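Local coordinates for protein hypoxanthine-guanine phosphoribosyltransferase (HGPRT) (Schistosoma mansoni, PDB 5IPF) that probably converts hypoxanthine and guanine to their nucleotides IMP and GMP in purine salvage, using phosphoribosyl pyrophosphate as the ribose-phosphate donor, at residues A[57-62]-A[206-211]; A[187-192]-A[216-221]. All coordinates share one frame; numbering follows the deposited sequence.

Contact 1: A[57-62]-A[206-211]; sequences VLIPNG and FEVPNR
I59 lies across one face of the F206 ring. CD1 of I59 comes over the F206 ring, 3.8 Å from its centroid and 25° off the ring normal, in a CH-pi contact. The methyl is displaced toward the rim, and its nearest ring atom is CG of F206. The other branch of I59 reaches the far end of the same ring: CG2 of I59 is 3.9 Å from F206 CZ. A chi1 of -47° sets CG1 opposite the carbonyl carbon and CG2 opposite the backbone N, so one branch meets each end of the ring. The two side chains cross at an angle. CD1 of I59 also approaches CG1 of V208, at 4.1 Å. That same V208 methyl meets CD2 of L58 at 3.9 Å, and these two side chains cross obliquely. L58 and I59 form a classic beta bulge opposite I230 in the small antiparallel sheet, consistent with both pointing toward 206-211. The contact therefore joins that sheet to the end of a strand of the parallel core sheet. No hydrogen bond links the two segments. The four touching side chains are all buried, so the join rests on apolar packing and the methyl-to-ring contact.

Contact 2: A[187-192]-A[216-221]; sequences SLLVKR and YALDYN. With IMP (inosinic acid), chain E.
L188 meets the ring of Y216 through one methyl. CD2 of L188 is 3.6 Å from CE2 of Y216 and nearly as close to CD2 of the same ring. The approach is oblique to the ring, and the two side chains cross at about a right angle. In L188, CG is anti to the backbone N (chi1 175°), which carries the branched end out to the tyrosine. F99 of helix 97-112 touches both residues, and D102 of that helix is hydrogen-bonded to the hydroxyl of Y216, so the polar end of the ring is satisfied within a buried setting. The second meeting is between leucines. CD1 of L218 lies 3.8 Å from CD1 of L189, methyl against methyl, with the side chains crossing at a slant. I230 also packs on L189, while D160 touches L218.

The fold is that of the type I phosphoribosyltransferases, with a parallel core sheet and a smaller hood region beside the nucleotide site. Here the corner at L188 and strand 189-191 of the core meet the loop that follows strand 213-214. Both segments continue into the IMP pocket. The extended chain of K191 brings NZ to O6 of the IMP base, a weak hydrogen bond of 3.1 Å. On the other segment, the backbone O of D219 is 3.3 Å from C2 of the IMP base. The carboxylate of D219 forms a salt bridge with R225. Within segment 187-192, OG of S187 donates to the backbone O of L189 at 2.7 Å.

Contacts 1 and 2 have centres about 9 Å apart and lie on neighbouring strands of the parallel sheet, 203-208 and 189-191. Backbone bonds probably join them: F206 N to L188 O at 2.9 Å, and V208 N to V190 O at 2.8 Å. L189 of contact 2 packs on I59, F206 and V208 of contact 1, so the two apolar clusters are continuous. Their segments alternate along the chain. IMP touches both segments of contact 2, through K191 and D219, whereas the side chain of V208 in contact 1 is about 7 Å from it. Near the base, R211 O packs 3.3 Å from CE of K191, which is consistent with contact 1 lying behind the purine end of the pocket.

Contact 1: A[57-62]-A[206-211]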
# COMPACT_ATOMS: atom_id res chain seq x y z
N VAL A 57 12.11 0.48 -17.96
CA VAL A 57 11.46 1.17 -16.85
C VAL A 57 12.47 2.12 -16.22
O VAL A 57 13.58 1.71 -15.86
CB VAL A 57 10.93 0.17 -15.81
CG1 VAL A 57 10.32 0.91 -14.63
CG2 VAL A 57 9.91 -0.76 -16.44
N LEU A 58 12.09 3.39 -16.08
CA LEU A 58 12.98 4.38 -15.49
C LEU A 58 12.79 4.47 -13.98
O LEU A 58 13.73 4.26 -13.21
CB LEU A 58 12.78 5.75 -16.15
CG LEU A 58 13.94 6.72 -15.90
CD1 LEU A 58 15.22 6.20 -16.55
CD2 LEU A 58 13.62 8.12 -16.39
N ILE A 59 11.57 4.78 -13.54
CA ILE A 59 11.27 4.86 -12.11
C ILE A 59 10.10 3.94 -11.79
O ILE A 59 8.97 4.20 -12.24
CB ILE A 59 10.97 6.30 -11.67
CG1 ILE A 59 12.02 7.26 -12.24
CG2 ILE A 59 10.95 6.40 -10.16
CD1 ILE A 59 11.84 8.69 -11.78
N PRO A 60 10.31 2.86 -11.04
CA PRO A 60 9.18 2.02 -10.63
C PRO A 60 8.23 2.77 -9.71
O PRO A 60 8.61 3.72 -9.02
CB PRO A 60 9.85 0.85 -9.91
CG PRO A 60 11.24 0.81 -10.46
CD PRO A 60 11.60 2.25 -10.71
N ASN A 61 6.97 2.31 -9.71
CA ASN A 61 5.92 3.00 -8.97
C ASN A 61 6.24 3.09 -7.48
O ASN A 61 6.17 4.16 -6.87
CB ASN A 61 4.59 2.28 -9.22
CG ASN A 61 3.43 2.91 -8.47
OD1 ASN A 61 3.21 2.61 -7.30
ND2 ASN A 61 2.69 3.77 -9.15
N GLY A 62 6.61 1.95 -6.88
CA GLY A 62 6.91 1.94 -5.46
C GLY A 62 8.06 2.85 -5.08
O GLY A 62 8.07 3.43 -3.98
N PHE A 206 12.46 13.67 -8.72
CA PHE A 206 13.59 13.08 -9.41
C PHE A 206 14.07 14.02 -10.51
O PHE A 206 13.28 14.77 -11.10
CB PHE A 206 13.24 11.71 -10.02
CG PHE A 206 12.65 10.74 -9.04
CD1 PHE A 206 11.29 10.73 -8.79
CD2 PHE A 206 13.46 9.84 -8.37
CE1 PHE A 206 10.75 9.83 -7.89
CE2 PHE A 206 12.93 8.94 -7.47
CZ PHE A 206 11.57 8.94 -7.23
N GLU A 207 15.37 13.97 -10.78
CA GLU A 207 15.98 14.65 -11.92
C GLU A 207 16.38 13.58 -12.93
O GLU A 207 17.27 12.77 -12.67
CB GLU A 207 17.18 15.49 -11.49
CG GLU A 207 17.93 16.13 -12.64
CD GLU A 207 19.10 16.96 -12.18
OE1 GLU A 207 18.90 17.88 -11.35
OE2 GLU A 207 20.23 16.69 -12.63
N VAL A 208 15.71 13.58 -14.08
CA VAL A 208 15.85 12.50 -15.06
C VAL A 208 16.66 12.98 -16.27
O VAL A 208 16.72 14.19 -16.53
CB VAL A 208 14.47 11.98 -15.50
CG1 VAL A 208 13.73 11.38 -14.31
CG2 VAL A 208 13.65 13.10 -16.13
N PRO A 209 17.29 12.07 -17.01
CA PRO A 209 18.00 12.48 -18.23
C PRO A 209 17.05 13.04 -19.27
O PRO A 209 15.82 12.95 -19.15
CB PRO A 209 18.66 11.19 -18.71
CG PRO A 209 18.75 10.33 -17.49
CD PRO A 209 17.53 10.66 -16.69
N ASN A 210 17.62 13.62 -20.32
CA ASN A 210 16.82 14.28 -21.35
C ASN A 210 16.29 13.28 -22.37
O ASN A 210 16.49 13.45 -23.58
CB ASN A 210 17.63 15.38 -22.04
CG ASN A 210 16.76 16.33 -22.85
OD1 ASN A 210 15.53 16.25 -22.80
ND2 ASN A 210 17.39 17.22 -23.60
N ARG A 211 15.61 12.24 -21.89
CA ARG A 211 14.86 11.33 -22.74
C ARG A 211 13.38 11.48 -22.42
O ARG A 211 12.99 11.91 -21.33
CB ARG A 211 15.31 9.88 -22.54

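Contact 2: A[187-192]-A[216-221]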
# COMPACT_ATOMS: atom_id res chain seq x y z
N SER A 187 7.08 19.50 -8.48
CA SER A 187 7.17 18.76 -9.73
C SER A 187 7.79 17.39 -9.46
O SER A 187 8.85 17.30 -8.83
CB SER A 187 8.01 19.51 -10.77
OG SER A 187 8.15 18.76 -11.96
N LEU A 188 7.12 16.34 -9.93
CA LEU A 188 7.61 14.99 -9.69
C LEU A 188 8.94 14.75 -10.41
O LEU A 188 9.88 14.21 -9.82
CB LEU A 188 6.57 13.96 -10.15
CG LEU A 188 7.02 12.50 -10.06
CD1 LEU A 188 7.33 12.11 -8.63
CD2 LEU A 188 5.98 11.58 -10.67
N LEU A 189 9.03 15.16 -11.67
CA LEU A 189 10.23 14.96 -12.47
C LEU A 189 10.73 16.29 -13.01
O LEU A 189 9.96 17.23 -13.22
CB LEU A 189 9.97 14.00 -13.64
CG LEU A 189 9.42 12.61 -13.30
CD1 LEU A 189 9.37 11.75 -14.56
CD2 LEU A 189 10.27 11.94 -12.24
N VAL A 190 12.04 16.35 -13.24
CA VAL A 190 12.69 17.50 -13.86
C VAL A 190 13.70 16.98 -14.88
O VAL A 190 14.52 16.11 -14.56
CB VAL A 190 13.39 18.40 -12.82
CG1 VAL A 190 14.47 19.25 -13.48
CG2 VAL A 190 12.38 19.28 -12.12
N LYS A 191 13.62 17.49 -16.10
CA LYS A 191 14.52 17.05 -17.16
C LYS A 191 15.84 17.81 -17.08
O LYS A 191 15.86 19.03 -16.91
CB LYS A 191 13.87 17.27 -18.53
CG LYS A 191 13.16 16.05 -19.08
CD LYS A 191 12.61 16.33 -20.47
CE LYS A 191 12.04 15.07 -21.10
NZ LYS A 191 11.45 15.35 -22.44
N ARG A 192 16.94 17.07 -17.21
CA ARG A 192 18.26 17.68 -17.27
C ARG A 192 18.50 18.23 -18.67
O ARG A 192 18.56 17.47 -19.65
CB ARG A 192 19.33 16.65 -16.91
CG ARG A 192 20.51 17.20 -16.14
CD ARG A 192 21.43 16.07 -15.74
NE ARG A 192 20.65 14.89 -15.39
CZ ARG A 192 21.14 13.66 -15.32
NH1 ARG A 192 22.42 13.43 -15.57
NH2 ARG A 192 20.35 12.65 -14.99
N TYR A 216 2.52 6.52 -15.42
CA TYR A 216 2.17 7.18 -14.16
C TYR A 216 1.57 8.57 -14.43
O TYR A 216 2.08 9.60 -13.97
CB TYR A 216 3.38 7.24 -13.21
CG TYR A 216 3.05 7.69 -11.80
CD1 TYR A 216 2.37 6.86 -10.92
CD2 TYR A 216 3.43 8.95 -11.35
CE1 TYR A 216 2.06 7.27 -9.64
CE2 TYR A 216 3.13 9.38 -10.07
CZ TYR A 216 2.44 8.53 -9.22
OH TYR A 216 2.13 8.93 -7.94
N ALA A 217 0.48 8.58 -15.20
CA ALA A 217 -0.25 9.70 -15.80
C ALA A 217 0.58 10.51 -16.80
O ALA A 217 0.01 11.37 -17.48
CB ALA A 217 -0.85 10.67 -14.76
N LEU A 218 1.88 10.26 -16.97
CA LEU A 218 2.61 10.94 -18.04
C LEU A 218 2.22 10.34 -19.38
O LEU A 218 2.13 9.12 -19.52
CB LEU A 218 4.12 10.82 -17.84
CG LEU A 218 4.69 11.24 -16.48
CD1 LEU A 218 6.20 11.38 -16.54
CD2 LEU A 218 4.05 12.53 -16.05
N ASP A 219 1.99 11.19 -20.37
CA ASP A 219 1.41 10.75 -21.62
C ASP A 219 2.29 11.10 -22.81
O ASP A 219 3.12 12.01 -22.76
CB ASP A 219 0.02 11.38 -21.82
CG ASP A 219 0.08 12.89 -21.94
OD1 ASP A 219 0.13 13.56 -20.89
OD2 ASP A 219 0.08 13.40 -23.08
N TYR A 220 2.10 10.35 -23.89
CA TYR A 220 2.63 10.69 -25.21
C TYR A 220 1.46 10.65 -26.18
O TYR A 220 0.97 9.57 -26.53
CB TYR A 220 3.75 9.74 -25.64
CG TYR A 220 4.28 10.03 -27.03
CD1 TYR A 220 4.95 11.22 -27.31
CD2 TYR A 220 4.11 9.12 -28.07
CE1 TYR A 220 5.43 11.50 -28.57
CE2 TYR A 220 4.59 9.39 -29.34
CZ TYR A 220 5.25 10.58 -29.58
OH TYR A 220 5.73 10.86 -30.84
N ASN A 221 1.00 11.83 -26.61
CA ASN A 221 -0.19 11.97 -27.45
C ASN A 221 -1.42 11.35 -26.79
O ASN A 221 -2.18 10.61 -27.41
CB ASN A 221 0.04 11.36 -28.85
CG ASN A 221 1.04 12.16 -29.68
OD1 ASN A 221 1.02 13.39 -29.70
ND2 ASN A 221 1.91 11.45 -30.40
P IMP E . 7.75 22.64 -20.39
O1P IMP E . 8.28 22.79 -18.99
O2P IMP E . 8.64 22.00 -21.43
O3P IMP E . 7.37 24.01 -20.89
O5' IMP E . 6.43 21.74 -20.32
C5' IMP E . 6.26 20.64 -21.21
C4' IMP E . 4.85 20.09 -21.19
O4' IMP E . 4.86 18.78 -21.80
C3' IMP E . 4.22 19.90 -19.82
O3' IMP E . 2.80 19.93 -19.95
C2' IMP E . 4.67 18.49 -19.43
O2' IMP E . 3.76 17.81 -18.59
C1' IMP E . 4.81 17.78 -20.79
N9 IMP E . 6.05 16.98 -20.89
C8 IMP E . 7.32 17.50 -20.95
N7 IMP E . 8.20 16.48 -21.04
C5 IMP E . 7.51 15.31 -21.04
C6 IMP E . 7.92 13.99 -21.12
O6 IMP E . 9.11 13.72 -21.26
N1 IMP E . 6.98 12.98 -21.10
C2 IMP E . 5.64 13.30 -21.01
N3 IMP E . 5.23 14.62 -20.93
C4 IMP E . 6.15 15.62 -20.95